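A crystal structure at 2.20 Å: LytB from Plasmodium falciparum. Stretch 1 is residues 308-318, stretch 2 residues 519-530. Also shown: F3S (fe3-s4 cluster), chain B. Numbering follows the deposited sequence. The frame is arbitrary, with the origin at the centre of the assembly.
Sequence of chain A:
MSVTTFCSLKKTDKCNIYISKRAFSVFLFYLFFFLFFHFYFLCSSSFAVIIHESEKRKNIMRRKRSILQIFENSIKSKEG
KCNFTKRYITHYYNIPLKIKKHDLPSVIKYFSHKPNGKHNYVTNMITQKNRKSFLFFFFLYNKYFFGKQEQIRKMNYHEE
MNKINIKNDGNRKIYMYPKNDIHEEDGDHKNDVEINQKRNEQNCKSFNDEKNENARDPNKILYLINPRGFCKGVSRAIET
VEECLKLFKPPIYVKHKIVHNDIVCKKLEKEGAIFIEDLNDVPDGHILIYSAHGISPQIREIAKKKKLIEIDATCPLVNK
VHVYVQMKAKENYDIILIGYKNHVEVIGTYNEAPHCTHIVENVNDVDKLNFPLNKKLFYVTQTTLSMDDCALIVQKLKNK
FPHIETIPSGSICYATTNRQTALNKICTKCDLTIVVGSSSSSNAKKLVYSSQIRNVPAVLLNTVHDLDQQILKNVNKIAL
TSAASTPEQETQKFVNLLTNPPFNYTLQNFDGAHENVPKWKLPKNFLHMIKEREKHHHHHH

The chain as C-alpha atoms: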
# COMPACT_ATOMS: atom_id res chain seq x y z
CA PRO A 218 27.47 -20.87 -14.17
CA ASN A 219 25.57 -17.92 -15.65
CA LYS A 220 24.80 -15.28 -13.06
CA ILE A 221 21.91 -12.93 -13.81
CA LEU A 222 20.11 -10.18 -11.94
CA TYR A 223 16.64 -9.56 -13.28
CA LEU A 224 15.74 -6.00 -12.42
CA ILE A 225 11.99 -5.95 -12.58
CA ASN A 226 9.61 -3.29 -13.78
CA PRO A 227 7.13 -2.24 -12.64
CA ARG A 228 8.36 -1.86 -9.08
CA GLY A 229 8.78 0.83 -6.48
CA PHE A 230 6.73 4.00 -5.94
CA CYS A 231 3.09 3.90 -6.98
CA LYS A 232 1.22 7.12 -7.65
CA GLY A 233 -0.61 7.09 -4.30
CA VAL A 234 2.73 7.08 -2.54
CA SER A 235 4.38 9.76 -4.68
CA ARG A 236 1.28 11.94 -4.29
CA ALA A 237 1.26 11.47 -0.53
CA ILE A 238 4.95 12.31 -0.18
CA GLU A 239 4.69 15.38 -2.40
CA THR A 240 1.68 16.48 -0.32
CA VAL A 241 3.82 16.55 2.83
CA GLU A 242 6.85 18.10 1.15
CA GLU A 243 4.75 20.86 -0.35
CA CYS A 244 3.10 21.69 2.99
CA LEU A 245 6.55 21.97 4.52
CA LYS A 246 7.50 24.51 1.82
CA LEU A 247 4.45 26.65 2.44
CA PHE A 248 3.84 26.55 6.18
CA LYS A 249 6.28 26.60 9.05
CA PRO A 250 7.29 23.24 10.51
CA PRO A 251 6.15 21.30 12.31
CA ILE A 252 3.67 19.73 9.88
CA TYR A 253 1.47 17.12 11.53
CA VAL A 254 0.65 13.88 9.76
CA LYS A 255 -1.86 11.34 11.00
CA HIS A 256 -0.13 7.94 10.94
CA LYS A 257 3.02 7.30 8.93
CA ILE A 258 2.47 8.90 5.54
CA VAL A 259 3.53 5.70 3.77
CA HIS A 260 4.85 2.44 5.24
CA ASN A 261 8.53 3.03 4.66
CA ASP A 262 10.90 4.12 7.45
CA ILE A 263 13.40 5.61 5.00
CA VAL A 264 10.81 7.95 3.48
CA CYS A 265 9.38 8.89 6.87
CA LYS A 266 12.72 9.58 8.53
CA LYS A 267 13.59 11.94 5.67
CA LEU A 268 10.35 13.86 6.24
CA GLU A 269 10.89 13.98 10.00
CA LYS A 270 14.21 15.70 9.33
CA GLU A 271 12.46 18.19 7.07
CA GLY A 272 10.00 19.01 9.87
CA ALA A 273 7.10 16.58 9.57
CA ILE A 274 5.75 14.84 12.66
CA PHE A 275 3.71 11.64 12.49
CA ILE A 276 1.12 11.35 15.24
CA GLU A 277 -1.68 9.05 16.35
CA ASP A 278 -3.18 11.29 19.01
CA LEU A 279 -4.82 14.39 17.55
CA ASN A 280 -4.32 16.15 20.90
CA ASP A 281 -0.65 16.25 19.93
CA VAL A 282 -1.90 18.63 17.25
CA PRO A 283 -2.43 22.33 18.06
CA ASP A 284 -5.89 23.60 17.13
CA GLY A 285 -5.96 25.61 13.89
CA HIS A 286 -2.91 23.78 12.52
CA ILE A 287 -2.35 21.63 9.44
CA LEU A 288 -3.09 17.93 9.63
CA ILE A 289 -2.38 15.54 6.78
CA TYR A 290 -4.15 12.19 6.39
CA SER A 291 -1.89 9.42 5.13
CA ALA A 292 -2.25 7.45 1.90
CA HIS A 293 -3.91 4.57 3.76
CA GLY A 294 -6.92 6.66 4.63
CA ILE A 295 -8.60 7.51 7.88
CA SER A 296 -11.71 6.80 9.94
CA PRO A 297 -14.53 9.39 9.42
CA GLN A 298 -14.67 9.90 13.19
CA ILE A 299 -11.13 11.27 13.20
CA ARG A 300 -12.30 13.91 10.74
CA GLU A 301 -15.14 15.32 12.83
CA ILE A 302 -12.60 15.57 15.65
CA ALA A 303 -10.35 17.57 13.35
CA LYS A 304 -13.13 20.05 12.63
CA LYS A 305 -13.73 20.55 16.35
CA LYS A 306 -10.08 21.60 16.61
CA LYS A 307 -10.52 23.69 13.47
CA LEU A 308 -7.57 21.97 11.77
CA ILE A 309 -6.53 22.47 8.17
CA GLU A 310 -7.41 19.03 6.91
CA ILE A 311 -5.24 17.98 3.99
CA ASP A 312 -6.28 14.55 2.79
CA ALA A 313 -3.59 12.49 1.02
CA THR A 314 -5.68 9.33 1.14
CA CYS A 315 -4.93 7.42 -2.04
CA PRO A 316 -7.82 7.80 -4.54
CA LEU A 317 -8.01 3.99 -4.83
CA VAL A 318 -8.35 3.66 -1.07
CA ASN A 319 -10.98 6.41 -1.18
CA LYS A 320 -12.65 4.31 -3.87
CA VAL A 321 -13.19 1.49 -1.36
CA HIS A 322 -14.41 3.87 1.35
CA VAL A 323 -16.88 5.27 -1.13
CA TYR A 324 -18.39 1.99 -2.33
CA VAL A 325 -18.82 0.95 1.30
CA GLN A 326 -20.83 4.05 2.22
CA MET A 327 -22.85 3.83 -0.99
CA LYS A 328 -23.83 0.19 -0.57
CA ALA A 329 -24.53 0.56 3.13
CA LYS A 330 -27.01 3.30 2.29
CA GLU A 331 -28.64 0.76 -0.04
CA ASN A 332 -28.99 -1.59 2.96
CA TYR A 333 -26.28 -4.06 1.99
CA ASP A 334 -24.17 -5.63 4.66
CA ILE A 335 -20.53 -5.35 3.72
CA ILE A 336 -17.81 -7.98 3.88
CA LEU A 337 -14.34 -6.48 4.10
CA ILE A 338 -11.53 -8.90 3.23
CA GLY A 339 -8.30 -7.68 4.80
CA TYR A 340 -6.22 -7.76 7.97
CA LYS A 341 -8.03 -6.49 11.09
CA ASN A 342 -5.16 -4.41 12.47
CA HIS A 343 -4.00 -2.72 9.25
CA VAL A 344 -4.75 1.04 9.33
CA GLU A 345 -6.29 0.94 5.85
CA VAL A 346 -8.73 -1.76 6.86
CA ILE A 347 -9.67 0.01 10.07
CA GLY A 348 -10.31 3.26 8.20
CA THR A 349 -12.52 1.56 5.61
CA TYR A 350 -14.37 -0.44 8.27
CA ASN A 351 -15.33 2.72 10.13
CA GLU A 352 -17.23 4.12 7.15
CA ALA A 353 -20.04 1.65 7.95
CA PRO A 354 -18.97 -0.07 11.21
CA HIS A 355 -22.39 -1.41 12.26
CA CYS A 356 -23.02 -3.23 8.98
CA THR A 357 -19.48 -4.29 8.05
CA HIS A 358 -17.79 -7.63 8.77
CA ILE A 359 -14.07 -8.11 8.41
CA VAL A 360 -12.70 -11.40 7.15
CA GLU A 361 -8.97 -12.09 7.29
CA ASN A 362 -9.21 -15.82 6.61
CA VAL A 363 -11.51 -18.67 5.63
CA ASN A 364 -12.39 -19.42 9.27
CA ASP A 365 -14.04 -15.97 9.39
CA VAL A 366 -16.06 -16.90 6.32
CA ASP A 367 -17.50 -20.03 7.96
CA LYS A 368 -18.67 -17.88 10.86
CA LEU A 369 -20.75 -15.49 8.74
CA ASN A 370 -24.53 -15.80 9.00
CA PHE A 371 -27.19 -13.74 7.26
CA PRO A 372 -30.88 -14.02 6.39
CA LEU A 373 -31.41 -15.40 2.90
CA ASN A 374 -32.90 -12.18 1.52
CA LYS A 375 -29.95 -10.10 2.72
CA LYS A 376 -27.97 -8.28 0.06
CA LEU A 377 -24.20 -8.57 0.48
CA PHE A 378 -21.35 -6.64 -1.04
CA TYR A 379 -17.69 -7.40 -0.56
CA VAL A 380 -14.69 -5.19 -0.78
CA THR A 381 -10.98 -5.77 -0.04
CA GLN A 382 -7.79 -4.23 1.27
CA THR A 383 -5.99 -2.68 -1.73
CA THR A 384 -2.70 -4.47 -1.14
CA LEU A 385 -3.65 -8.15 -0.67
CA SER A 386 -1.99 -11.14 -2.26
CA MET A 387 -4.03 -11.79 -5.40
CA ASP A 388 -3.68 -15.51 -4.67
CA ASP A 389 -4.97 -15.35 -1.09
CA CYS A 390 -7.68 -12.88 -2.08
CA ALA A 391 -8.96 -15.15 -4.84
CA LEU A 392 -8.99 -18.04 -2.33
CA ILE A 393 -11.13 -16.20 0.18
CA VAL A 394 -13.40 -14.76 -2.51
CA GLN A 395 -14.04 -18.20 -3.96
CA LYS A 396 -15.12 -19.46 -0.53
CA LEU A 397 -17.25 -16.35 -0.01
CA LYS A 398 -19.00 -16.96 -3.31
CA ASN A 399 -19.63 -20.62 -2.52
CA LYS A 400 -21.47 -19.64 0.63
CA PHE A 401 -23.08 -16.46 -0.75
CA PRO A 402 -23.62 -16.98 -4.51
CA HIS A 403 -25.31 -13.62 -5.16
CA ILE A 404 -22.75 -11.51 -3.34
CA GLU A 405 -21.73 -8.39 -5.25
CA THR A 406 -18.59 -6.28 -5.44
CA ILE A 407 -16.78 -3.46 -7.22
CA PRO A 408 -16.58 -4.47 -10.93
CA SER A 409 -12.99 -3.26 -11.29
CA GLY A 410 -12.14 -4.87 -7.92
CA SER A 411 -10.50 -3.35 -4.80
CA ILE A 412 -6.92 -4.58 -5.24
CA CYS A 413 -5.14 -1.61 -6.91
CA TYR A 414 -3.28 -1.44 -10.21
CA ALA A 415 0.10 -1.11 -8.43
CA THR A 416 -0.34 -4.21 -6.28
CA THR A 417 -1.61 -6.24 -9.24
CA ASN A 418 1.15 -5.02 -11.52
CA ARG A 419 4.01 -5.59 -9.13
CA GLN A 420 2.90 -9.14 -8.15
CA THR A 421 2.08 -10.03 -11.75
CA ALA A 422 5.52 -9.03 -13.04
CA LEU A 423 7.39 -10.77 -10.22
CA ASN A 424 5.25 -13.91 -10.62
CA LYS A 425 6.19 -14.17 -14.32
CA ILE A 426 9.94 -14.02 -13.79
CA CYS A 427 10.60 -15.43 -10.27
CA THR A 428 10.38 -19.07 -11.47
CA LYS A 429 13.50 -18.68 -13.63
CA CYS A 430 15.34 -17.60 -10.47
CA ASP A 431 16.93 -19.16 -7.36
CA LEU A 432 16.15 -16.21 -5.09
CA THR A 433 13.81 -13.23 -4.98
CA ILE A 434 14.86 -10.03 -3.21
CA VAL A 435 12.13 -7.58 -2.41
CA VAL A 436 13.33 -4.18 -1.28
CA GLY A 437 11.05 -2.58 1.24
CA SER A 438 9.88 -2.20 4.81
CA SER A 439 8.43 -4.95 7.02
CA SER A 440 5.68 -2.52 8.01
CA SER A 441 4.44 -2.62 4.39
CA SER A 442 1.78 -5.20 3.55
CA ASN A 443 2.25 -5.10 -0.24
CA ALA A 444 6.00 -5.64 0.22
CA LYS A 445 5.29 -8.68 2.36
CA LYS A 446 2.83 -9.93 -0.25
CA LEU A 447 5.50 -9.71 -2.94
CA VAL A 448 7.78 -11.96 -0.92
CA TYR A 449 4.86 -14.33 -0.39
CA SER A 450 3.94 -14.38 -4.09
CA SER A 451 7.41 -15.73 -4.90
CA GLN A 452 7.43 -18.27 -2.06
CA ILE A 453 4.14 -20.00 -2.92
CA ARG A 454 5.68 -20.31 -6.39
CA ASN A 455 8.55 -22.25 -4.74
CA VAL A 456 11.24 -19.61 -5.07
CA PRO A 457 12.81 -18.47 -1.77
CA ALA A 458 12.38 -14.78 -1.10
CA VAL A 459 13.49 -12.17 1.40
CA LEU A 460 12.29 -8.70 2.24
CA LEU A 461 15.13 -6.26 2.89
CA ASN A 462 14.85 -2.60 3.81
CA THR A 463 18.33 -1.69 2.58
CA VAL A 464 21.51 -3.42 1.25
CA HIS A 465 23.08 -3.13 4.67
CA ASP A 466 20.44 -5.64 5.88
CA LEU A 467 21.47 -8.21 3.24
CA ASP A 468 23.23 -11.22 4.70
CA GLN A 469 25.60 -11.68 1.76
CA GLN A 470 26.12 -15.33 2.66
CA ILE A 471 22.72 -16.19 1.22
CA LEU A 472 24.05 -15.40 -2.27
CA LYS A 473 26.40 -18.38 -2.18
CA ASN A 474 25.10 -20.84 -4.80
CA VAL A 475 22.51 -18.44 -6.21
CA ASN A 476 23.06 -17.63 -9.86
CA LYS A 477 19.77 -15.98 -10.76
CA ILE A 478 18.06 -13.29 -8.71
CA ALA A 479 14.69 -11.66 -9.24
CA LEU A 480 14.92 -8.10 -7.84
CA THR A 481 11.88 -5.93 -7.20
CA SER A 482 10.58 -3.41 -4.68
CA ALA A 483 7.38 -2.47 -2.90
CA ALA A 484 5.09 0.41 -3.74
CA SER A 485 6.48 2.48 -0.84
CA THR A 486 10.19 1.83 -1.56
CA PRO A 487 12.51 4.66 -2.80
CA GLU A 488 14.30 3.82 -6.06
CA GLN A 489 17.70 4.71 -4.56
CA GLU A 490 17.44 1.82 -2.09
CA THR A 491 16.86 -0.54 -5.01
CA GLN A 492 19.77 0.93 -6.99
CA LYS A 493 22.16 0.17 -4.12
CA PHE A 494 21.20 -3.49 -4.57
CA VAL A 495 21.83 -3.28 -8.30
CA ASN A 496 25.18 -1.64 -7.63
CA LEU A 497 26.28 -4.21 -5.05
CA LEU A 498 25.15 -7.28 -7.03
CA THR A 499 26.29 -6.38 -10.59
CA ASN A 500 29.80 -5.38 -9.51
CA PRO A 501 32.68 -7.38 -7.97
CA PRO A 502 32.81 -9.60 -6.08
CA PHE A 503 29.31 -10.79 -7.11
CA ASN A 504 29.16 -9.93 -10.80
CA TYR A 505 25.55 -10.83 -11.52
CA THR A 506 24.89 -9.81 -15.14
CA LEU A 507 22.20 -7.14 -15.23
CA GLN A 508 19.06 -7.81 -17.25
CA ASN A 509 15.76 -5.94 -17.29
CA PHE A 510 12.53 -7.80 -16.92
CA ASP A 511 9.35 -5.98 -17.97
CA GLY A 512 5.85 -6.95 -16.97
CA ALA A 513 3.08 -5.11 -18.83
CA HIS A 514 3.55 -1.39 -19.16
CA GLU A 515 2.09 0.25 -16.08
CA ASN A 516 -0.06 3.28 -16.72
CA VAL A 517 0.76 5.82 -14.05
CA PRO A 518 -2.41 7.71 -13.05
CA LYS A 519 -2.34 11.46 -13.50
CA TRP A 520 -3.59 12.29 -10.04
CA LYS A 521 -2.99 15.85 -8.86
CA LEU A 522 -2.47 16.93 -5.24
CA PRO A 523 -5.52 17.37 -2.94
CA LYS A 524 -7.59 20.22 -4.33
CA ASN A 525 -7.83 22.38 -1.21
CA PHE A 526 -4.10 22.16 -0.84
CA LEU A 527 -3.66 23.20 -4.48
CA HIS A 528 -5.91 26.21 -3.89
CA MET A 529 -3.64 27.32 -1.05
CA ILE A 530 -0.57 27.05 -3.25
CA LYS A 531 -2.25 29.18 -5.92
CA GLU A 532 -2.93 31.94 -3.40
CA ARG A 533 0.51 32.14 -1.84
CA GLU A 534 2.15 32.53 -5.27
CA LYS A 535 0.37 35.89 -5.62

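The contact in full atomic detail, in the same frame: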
# COMPACT_ATOMS: atom_id res chain seq x y z
N LEU A 308 -8.84 22.26 12.43
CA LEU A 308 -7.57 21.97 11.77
C LEU A 308 -7.70 22.16 10.27
O LEU A 308 -8.78 22.03 9.70
CB LEU A 308 -7.15 20.53 12.06
CG LEU A 308 -6.94 20.17 13.53
CD1 LEU A 308 -6.66 18.68 13.64
CD2 LEU A 308 -5.81 20.99 14.12
N ILE A 309 -6.57 22.45 9.62
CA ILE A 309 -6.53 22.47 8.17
C ILE A 309 -6.34 21.05 7.71
O ILE A 309 -5.22 20.55 7.66
CB ILE A 309 -5.35 23.27 7.61
CG1 ILE A 309 -5.08 24.54 8.43
CG2 ILE A 309 -5.63 23.62 6.15
CD1 ILE A 309 -6.20 25.53 8.39
N GLU A 310 -7.45 20.40 7.37
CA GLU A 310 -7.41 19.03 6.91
C GLU A 310 -6.89 18.94 5.48
O GLU A 310 -7.47 19.51 4.56
CB GLU A 310 -8.81 18.43 6.97
CG GLU A 310 -9.32 18.25 8.37
CD GLU A 310 -10.73 17.70 8.38
OE1 GLU A 310 -11.67 18.52 8.36
OE2 GLU A 310 -10.89 16.46 8.40
N ILE A 311 -5.80 18.22 5.31
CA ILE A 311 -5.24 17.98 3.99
C ILE A 311 -5.14 16.48 3.74
O ILE A 311 -4.29 15.79 4.31
CB ILE A 311 -3.87 18.64 3.84
CG1 ILE A 311 -4.06 20.16 3.88
CG2 ILE A 311 -3.22 18.20 2.53
CD1 ILE A 311 -2.86 20.94 3.43
N ASP A 312 -6.03 15.98 2.89
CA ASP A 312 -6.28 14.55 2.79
C ASP A 312 -5.49 13.90 1.66
O ASP A 312 -5.85 14.03 0.49
CB ASP A 312 -7.77 14.31 2.57
CG ASP A 312 -8.14 12.85 2.65
OD1 ASP A 312 -7.24 12.00 2.83
OD2 ASP A 312 -9.34 12.54 2.53
N ALA A 313 -4.44 13.16 2.01
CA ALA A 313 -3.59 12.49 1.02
C ALA A 313 -3.97 11.03 0.89
O ALA A 313 -3.18 10.22 0.37
CB ALA A 313 -2.10 12.61 1.39
N THR A 314 -5.16 10.68 1.35
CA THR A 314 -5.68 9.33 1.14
C THR A 314 -5.51 9.04 -0.34
O THR A 314 -5.86 9.86 -1.18
CB THR A 314 -7.19 9.22 1.46
OG1 THR A 314 -7.40 9.36 2.86
CG2 THR A 314 -7.75 7.88 1.00
N CYS A 315 -4.98 7.87 -0.66
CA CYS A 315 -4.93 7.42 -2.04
C CYS A 315 -6.33 7.32 -2.66
O CYS A 315 -7.23 6.74 -2.06
CB CYS A 315 -4.24 6.06 -2.13
SG CYS A 315 -4.17 5.52 -3.86
N PRO A 316 -6.51 7.88 -3.86
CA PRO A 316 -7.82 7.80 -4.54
C PRO A 316 -8.39 6.39 -4.62
O PRO A 316 -9.62 6.25 -4.66
CB PRO A 316 -7.52 8.34 -5.93
CG PRO A 316 -6.35 9.32 -5.71
CD PRO A 316 -5.54 8.70 -4.60
N LEU A 317 -7.54 5.37 -4.65
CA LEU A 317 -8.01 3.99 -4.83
C LEU A 317 -8.34 3.37 -3.49
O LEU A 317 -9.04 2.35 -3.42
CB LEU A 317 -6.99 3.14 -5.61
CG LEU A 317 -6.65 3.69 -7.01
CD1 LEU A 317 -5.51 2.89 -7.65
CD2 LEU A 317 -7.87 3.69 -7.92
N VAL A 318 -7.85 3.98 -2.41
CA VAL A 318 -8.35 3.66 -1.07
C VAL A 318 -9.68 4.40 -0.88
O VAL A 318 -10.65 3.82 -0.41
CB VAL A 318 -7.34 4.06 0.04
CG1 VAL A 318 -8.00 4.03 1.41
CG2 VAL A 318 -6.14 3.14 0.01
N LYS A 519 -2.70 10.07 -13.49
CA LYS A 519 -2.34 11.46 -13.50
C LYS A 519 -3.04 12.19 -12.37
O LYS A 519 -3.59 13.27 -12.54
CB LYS A 519 -2.70 12.06 -14.86
CG LYS A 519 -1.63 11.75 -15.87
CD LYS A 519 -2.19 11.47 -17.25
CE LYS A 519 -1.06 11.17 -18.24
NZ LYS A 519 0.02 12.20 -18.19
N TRP A 520 -3.00 11.62 -11.18
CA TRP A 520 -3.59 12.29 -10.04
C TRP A 520 -2.84 13.58 -9.71
O TRP A 520 -1.63 13.64 -9.79
CB TRP A 520 -3.60 11.35 -8.84
CG TRP A 520 -4.29 10.04 -9.12
CD1 TRP A 520 -5.27 9.79 -10.05
CD2 TRP A 520 -4.05 8.79 -8.47
NE1 TRP A 520 -5.65 8.47 -10.01
CE2 TRP A 520 -4.91 7.83 -9.04
CE3 TRP A 520 -3.18 8.39 -7.44
CZ2 TRP A 520 -4.93 6.51 -8.63
CZ3 TRP A 520 -3.20 7.07 -7.03
CH2 TRP A 520 -4.08 6.14 -7.62
N LYS A 521 -3.59 14.62 -9.36
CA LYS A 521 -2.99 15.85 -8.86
C LYS A 521 -3.01 15.82 -7.33
O LYS A 521 -3.59 14.92 -6.74
CB LYS A 521 -3.78 17.05 -9.38
CG LYS A 521 -3.60 17.30 -10.88
CD LYS A 521 -4.28 18.59 -11.31
CE LYS A 521 -3.60 19.22 -12.53
NZ LYS A 521 -4.00 18.62 -13.85
N LEU A 522 -2.40 16.81 -6.69
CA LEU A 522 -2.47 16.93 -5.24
C LEU A 522 -3.90 17.26 -4.79
O LEU A 522 -4.71 17.72 -5.59
CB LEU A 522 -1.51 18.00 -4.74
CG LEU A 522 -0.03 17.73 -5.06
CD1 LEU A 522 0.81 18.91 -4.67
CD2 LEU A 522 0.47 16.47 -4.34
N PRO A 523 -4.20 17.04 -3.50
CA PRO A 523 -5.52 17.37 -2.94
C PRO A 523 -5.93 18.79 -3.30
O PRO A 523 -5.12 19.71 -3.23
CB PRO A 523 -5.30 17.22 -1.43
CG PRO A 523 -4.22 16.17 -1.33
CD PRO A 523 -3.30 16.47 -2.49
N LYS A 524 -7.18 18.98 -3.69
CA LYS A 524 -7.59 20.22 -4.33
C LYS A 524 -7.54 21.43 -3.41
O LYS A 524 -7.23 22.53 -3.86
CB LYS A 524 -8.97 20.06 -4.97
CG LYS A 524 -8.89 19.18 -6.20
CD LYS A 524 -10.23 18.97 -6.88
CE LYS A 524 -10.15 17.82 -7.90
NZ LYS A 524 -11.26 17.88 -8.89
N ASN A 525 -7.83 21.24 -2.13
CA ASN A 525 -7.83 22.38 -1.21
C ASN A 525 -6.40 22.85 -1.02
O ASN A 525 -6.11 24.04 -0.96
CB ASN A 525 -8.45 22.02 0.13
CG ASN A 525 -7.68 20.95 0.84
OD1 ASN A 525 -6.95 20.18 0.21
ND2 ASN A 525 -7.82 20.88 2.16
N PHE A 526 -5.50 21.88 -0.97
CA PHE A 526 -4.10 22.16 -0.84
C PHE A 526 -3.56 22.91 -2.06
O PHE A 526 -2.75 23.82 -1.93
CB PHE A 526 -3.35 20.86 -0.65
CG PHE A 526 -1.89 21.02 -0.56
CD1 PHE A 526 -1.35 22.00 0.25
CD2 PHE A 526 -1.04 20.21 -1.28
CE1 PHE A 526 0.00 22.17 0.34
CE2 PHE A 526 0.32 20.36 -1.19
CZ PHE A 526 0.84 21.35 -0.38
N LEU A 527 -4.02 22.51 -3.24
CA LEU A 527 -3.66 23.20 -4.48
C LEU A 527 -4.14 24.65 -4.46
O LEU A 527 -3.43 25.55 -4.89
CB LEU A 527 -4.25 22.50 -5.69
CG LEU A 527 -3.55 21.23 -6.17
CD1 LEU A 527 -4.38 20.56 -7.26
CD2 LEU A 527 -2.17 21.57 -6.69
N HIS A 528 -5.35 24.86 -3.97
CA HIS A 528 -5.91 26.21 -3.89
C HIS A 528 -5.01 27.11 -3.06
O HIS A 528 -4.74 28.26 -3.43
CB HIS A 528 -7.32 26.19 -3.29
CG HIS A 528 -8.03 27.50 -3.39
ND1 HIS A 528 -8.58 27.97 -4.56
CD2 HIS A 528 -8.28 28.46 -2.46
CE1 HIS A 528 -9.14 29.15 -4.35
NE2 HIS A 528 -8.97 29.46 -3.08
N MET A 529 -4.55 26.59 -1.93
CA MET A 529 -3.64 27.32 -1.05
C MET A 529 -2.42 27.77 -1.84
O MET A 529 -2.10 28.96 -1.90
CB MET A 529 -3.20 26.45 0.12
CG MET A 529 -4.35 26.03 1.02
SD MET A 529 -3.81 24.94 2.35
CE MET A 529 -5.38 24.27 2.90
N ILE A 530 -1.76 26.79 -2.45
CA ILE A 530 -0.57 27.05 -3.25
C ILE A 530 -0.81 28.21 -4.22
O ILE A 530 0.01 29.13 -4.30
CB ILE A 530 -0.15 25.79 -4.03
CG1 ILE A 530 0.27 24.69 -3.06
CG2 ILE A 530 0.97 26.11 -5.00
CD1 ILE A 530 0.64 23.37 -3.73
FE1 F3S B . -0.33 2.79 -3.89
FE3 F3S B . -2.88 3.64 -3.70
FE4 F3S B . -2.28 1.10 -4.35
S1 F3S B . -1.23 3.98 -2.29
S2 F3S B . -0.35 0.64 -3.34
S3 F3S B . -1.86 2.93 -5.51
S4 F3S B . -3.92 1.79 -3.06
O HOH W 1 -7.57 17.87 0.95

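This is a mainly apolar contact in which a C-terminal segment packs along a strand and the cluster-binding turn after it, with one direct hydrogen bond and one water bridge between the two stretches. The touching residues lie at least 203 positions apart in sequence. Together the two sides bury 462 Å².

The strand 309-312 and the helix 524-530 cross at 117° between their N-to-C directions, and their axes come within 8.2 Å. Met529 reaches the start of the strand, where its CE lies 3.3 Å from CG2 of Ile309. Ile311 extends its CD1 to the same helix. That atom is 3.7 Å from CD1 of Phe526 and 4.2 Å from CE of Met529. Met529 and Phe526 are three residues apart, so both can face the strand from one side of the helix.

Asn525 supplies the polar part. Its ND2 donates to the backbone O of Glu310 at 2.8 Å, with an N-H...O angle of 133°. The bond uses a main-chain acceptor, so it does not depend on the Glu310 side chain, whose end leads away from the helix. The other end of the Asn525 amide is also used. Water 1 donates to Asn525 OD1 at 2.5 Å and accepts from Asp312 N at 3.1 Å. One side chain thus ties to two backbone positions of the strand, once directly and once through water.

Pro523 sits just before the helix, at the N-cap position. Its CG lies 3.2 Å from the backbone O of Asp312. The side chain of Asp312 turns back to its own stretch instead: OD1 accepts from Thr314 N at 2.9 Å and from Thr314 OG1 at 2.6 Å. These bonds brace the turn that leads to Cys315.

Trp520 has the largest area covered by the other stretch, 97 Å². Pro316 lies over one face of its ring, with CG 3.8 Å from the centroid of the six-membered ring and 17° off the normal, a CH-pi contact. Leu317 meets the ring edge, its CD1 3.6 Å from CH2 of Trp520. Cys315 approaches obliquely, with SG 3.7 Å from CZ3 of Trp520. The same SG binds FE3 of the F3S cluster at 2.3 Å and accepts a capping bond from Leu317 N at 3.5 Å. Cluster sulfur S3 also lies at the Trp520 ring edge. The indole therefore packs beside the cluster ligand as well as against the start of the helix that follows it.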